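Local coordinates for uncharacterized protein Q6HG14 (Bacillus thuringiensis serovar konkukian, PDB 3F08) that is of unknown function but, as an SRPBCC-family protein, probably binds a hydrophobic ligand, at residues Leu100-Thr108 with Val121-Leu132. The protein carries 5 engineered substitutions. Sequence-based numbering, arbitrary orientation.
Sequences LVEWSGTFT and VHGIYSDGLKAL. Engineered in segment 121-132: V121 (natural residue Phe).
W103 and Y125 meet face to face between the strand and the helix: the phenol lies over the five-membered ring of the indole, centroids 3.7 Å apart and planes 12° from parallel. W103 CD1 sits above the centre of the phenol ring, over whose opposite face, toward the rim, lies V121 O, one helical turn earlier. W103 CG, roughly anti to the backbone N (chi1 -156°), brings the indole down from the strand to lie across the helix, at about a right angle to the tyrosine side chain. Y125 CA lies off-centre over the indole's six-membered ring, and G128 CA comes to its edge, 4.0 Å from W103 CZ3. The glycine lets the indole lie close to the helix backbone. G105 does the same for the phenol on the strand, its CA 3.4 Å from Y125 OH. That hydroxyl is hydrogen-bonded to Y84 and S86 on strand 81-92, which fixes the tyrosine's polar end. Toward the helix C-terminus, V101 CG1 packs on L129 CD2 at 3.7 Å, while V101 CG2 and L132 CD2 meet tip to tip at 4.0 Å; V17 of helix 14-21 touches both V101 and L132. At the other end the engineered V121 sets CG2 over one face of F107, 4.1 Å from the ring centroid in a CH-pi contact. V101, W103 and F107 point their side chains at the helix, which runs nearly antiparallel to the strand at 160°. Such packing of the long C-terminal helix against the curved antiparallel sheet is characteristic of the Bet v 1-like helix-grip fold.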
# COMPACT_ATOMS: atom_id res chain seq x y z
N LEU B 100 6.85 8.41 18.50
CA LEU B 100 8.05 7.60 18.61
C LEU B 100 8.14 6.91 17.26
O LEU B 100 7.44 5.94 16.99
CB LEU B 100 7.93 6.54 19.70
CG LEU B 100 9.23 5.74 19.85
CD1 LEU B 100 10.35 6.69 20.28
CD2 LEU B 100 9.05 4.63 20.87
N VAL B 101 8.99 7.44 16.39
CA VAL B 101 9.14 6.85 15.08
C VAL B 101 10.27 5.84 15.11
O VAL B 101 11.40 6.15 15.49
CB VAL B 101 9.41 7.92 14.03
CG1 VAL B 101 9.54 7.28 12.66
CG2 VAL B 101 8.28 8.96 14.05
N GLU B 102 9.96 4.62 14.70
CA GLU B 102 10.92 3.52 14.71
C GLU B 102 11.16 3.04 13.28
O GLU B 102 10.22 2.77 12.53
CB GLU B 102 10.36 2.39 15.57
CG GLU B 102 11.33 1.31 15.96
CD GLU B 102 10.74 0.39 17.02
OE1 GLU B 102 9.82 -0.40 16.69
OE2 GLU B 102 11.17 0.48 18.19
N TRP B 103 12.44 2.94 12.91
CA TRP B 103 12.83 2.49 11.58
C TRP B 103 13.72 1.28 11.80
O TRP B 103 14.74 1.37 12.48
CB TRP B 103 13.62 3.59 10.86
CG TRP B 103 13.58 3.48 9.37
CD1 TRP B 103 13.37 2.35 8.62
CD2 TRP B 103 13.78 4.55 8.43
NE1 TRP B 103 13.43 2.65 7.28
CE2 TRP B 103 13.68 3.99 7.14
CE3 TRP B 103 14.05 5.92 8.56
CZ2 TRP B 103 13.83 4.76 5.98
CZ3 TRP B 103 14.19 6.69 7.40
CH2 TRP B 103 14.08 6.10 6.13
N SER B 104 13.35 0.14 11.24
CA SER B 104 14.14 -1.07 11.43
C SER B 104 14.31 -1.87 10.14
O SER B 104 13.53 -1.74 9.20
CB SER B 104 13.50 -1.95 12.50
OG SER B 104 12.25 -2.43 12.05
N GLY B 105 15.34 -2.72 10.12
CA GLY B 105 15.58 -3.53 8.95
C GLY B 105 16.31 -4.83 9.21
O GLY B 105 17.05 -4.97 10.19
N THR B 106 16.07 -5.79 8.32
CA THR B 106 16.70 -7.10 8.38
C THR B 106 17.31 -7.30 6.99
O THR B 106 16.71 -6.94 5.98
CB THR B 106 15.68 -8.21 8.68
OG1 THR B 106 14.65 -8.20 7.69
CG2 THR B 106 15.04 -7.97 10.04
N PHE B 107 18.50 -7.88 6.95
CA PHE B 107 19.18 -8.06 5.68
C PHE B 107 20.39 -8.99 5.84
O PHE B 107 20.79 -9.32 6.96
CB PHE B 107 19.67 -6.70 5.20
CG PHE B 107 20.28 -5.87 6.30
CD1 PHE B 107 19.48 -5.05 7.09
CD2 PHE B 107 21.64 -5.97 6.59
CE1 PHE B 107 20.02 -4.35 8.18
CE2 PHE B 107 22.19 -5.28 7.67
CZ PHE B 107 21.38 -4.46 8.47
N THR B 108 20.96 -9.39 4.71
CA THR B 108 22.13 -10.24 4.72
C THR B 108 23.25 -9.43 4.08
O THR B 108 23.09 -8.92 2.97
CB THR B 108 21.93 -11.53 3.88
OG1 THR B 108 20.73 -12.20 4.29
CG2 THR B 108 23.11 -12.47 4.07
N VAL B 121 23.29 0.86 7.15
CA VAL B 121 21.84 0.90 7.22
C VAL B 121 21.37 1.78 8.37
O VAL B 121 20.49 2.61 8.21
CB VAL B 121 21.26 -0.52 7.38
CG1 VAL B 121 19.76 -0.47 7.57
CG2 VAL B 121 21.61 -1.35 6.14
N HIS B 122 21.98 1.62 9.54
CA HIS B 122 21.62 2.43 10.70
C HIS B 122 21.86 3.90 10.38
O HIS B 122 21.08 4.76 10.79
CB HIS B 122 22.43 2.00 11.93
CG HIS B 122 22.00 2.67 13.19
ND1 HIS B 122 22.39 3.96 13.52
CD2 HIS B 122 21.22 2.24 14.21
CE1 HIS B 122 21.86 4.29 14.69
NE2 HIS B 122 21.14 3.26 15.13
N GLY B 123 22.93 4.18 9.65
CA GLY B 123 23.24 5.55 9.29
C GLY B 123 22.17 6.15 8.39
O GLY B 123 21.83 7.33 8.50
N ILE B 124 21.62 5.33 7.51
CA ILE B 124 20.57 5.77 6.62
C ILE B 124 19.30 6.10 7.41
O ILE B 124 18.67 7.15 7.20
CB ILE B 124 20.26 4.70 5.57
CG1 ILE B 124 21.48 4.49 4.68
CG2 ILE B 124 19.04 5.12 4.72
CD1 ILE B 124 21.30 3.39 3.64
N TYR B 125 18.93 5.21 8.33
CA TYR B 125 17.74 5.44 9.14
C TYR B 125 17.90 6.66 10.04
O TYR B 125 16.98 7.47 10.16
CB TYR B 125 17.45 4.22 10.03
CG TYR B 125 17.18 2.94 9.29
CD1 TYR B 125 16.91 2.93 7.92
CD2 TYR B 125 17.15 1.72 9.98
CE1 TYR B 125 16.60 1.73 7.25
CE2 TYR B 125 16.85 0.54 9.33
CZ TYR B 125 16.58 0.54 7.97
OH TYR B 125 16.27 -0.65 7.34
N SER B 126 19.07 6.79 10.66
CA SER B 126 19.35 7.90 11.54
C SER B 126 19.35 9.25 10.83
O SER B 126 18.92 10.26 11.40
CB SER B 126 20.70 7.68 12.24
OG SER B 126 21.06 8.85 12.96
N ASP B 127 19.83 9.29 9.60
CA ASP B 127 19.84 10.54 8.84
C ASP B 127 18.41 10.91 8.47
O ASP B 127 18.04 12.09 8.51
CB ASP B 127 20.65 10.40 7.55
CG ASP B 127 22.14 10.47 7.79
OD1 ASP B 127 22.54 10.98 8.86
OD2 ASP B 127 22.90 10.04 6.90
N GLY B 128 17.63 9.91 8.09
CA GLY B 128 16.25 10.14 7.72
C GLY B 128 15.40 10.67 8.86
O GLY B 128 14.58 11.56 8.67
N LEU B 129 15.59 10.12 10.06
CA LEU B 129 14.82 10.56 11.21
C LEU B 129 15.23 11.97 11.65
O LEU B 129 14.42 12.72 12.16
CB LEU B 129 14.98 9.58 12.37
CG LEU B 129 14.41 8.18 12.11
CD1 LEU B 129 14.49 7.36 13.39
CD2 LEU B 129 12.96 8.28 11.64
N LYS B 130 16.50 12.32 11.46
CA LYS B 130 16.94 13.66 11.80
C LYS B 130 16.29 14.61 10.80
O LYS B 130 15.90 15.72 11.15
CB LYS B 130 18.47 13.77 11.72
CG LYS B 130 19.20 13.05 12.85
CD LYS B 130 20.72 13.19 12.72
CE LYS B 130 21.45 12.47 13.84
NZ LYS B 130 22.93 12.46 13.62
N ALA B 131 16.17 14.15 9.56
CA ALA B 131 15.55 14.94 8.51
C ALA B 131 14.06 15.10 8.83
O ALA B 131 13.49 16.17 8.62
CB ALA B 131 15.72 14.26 7.15
N LEU B 132 13.45 14.05 9.37
CA LEU B 132 12.04 14.12 9.74
C LEU B 132 11.85 15.13 10.88
O LEU B 132 10.86 15.87 10.91
CB LEU B 132 11.55 12.73 10.18
CG LEU B 132 10.09 12.62 10.66
CD1 LEU B 132 9.15 13.08 9.55
CD2 LEU B 132 9.78 11.18 11.06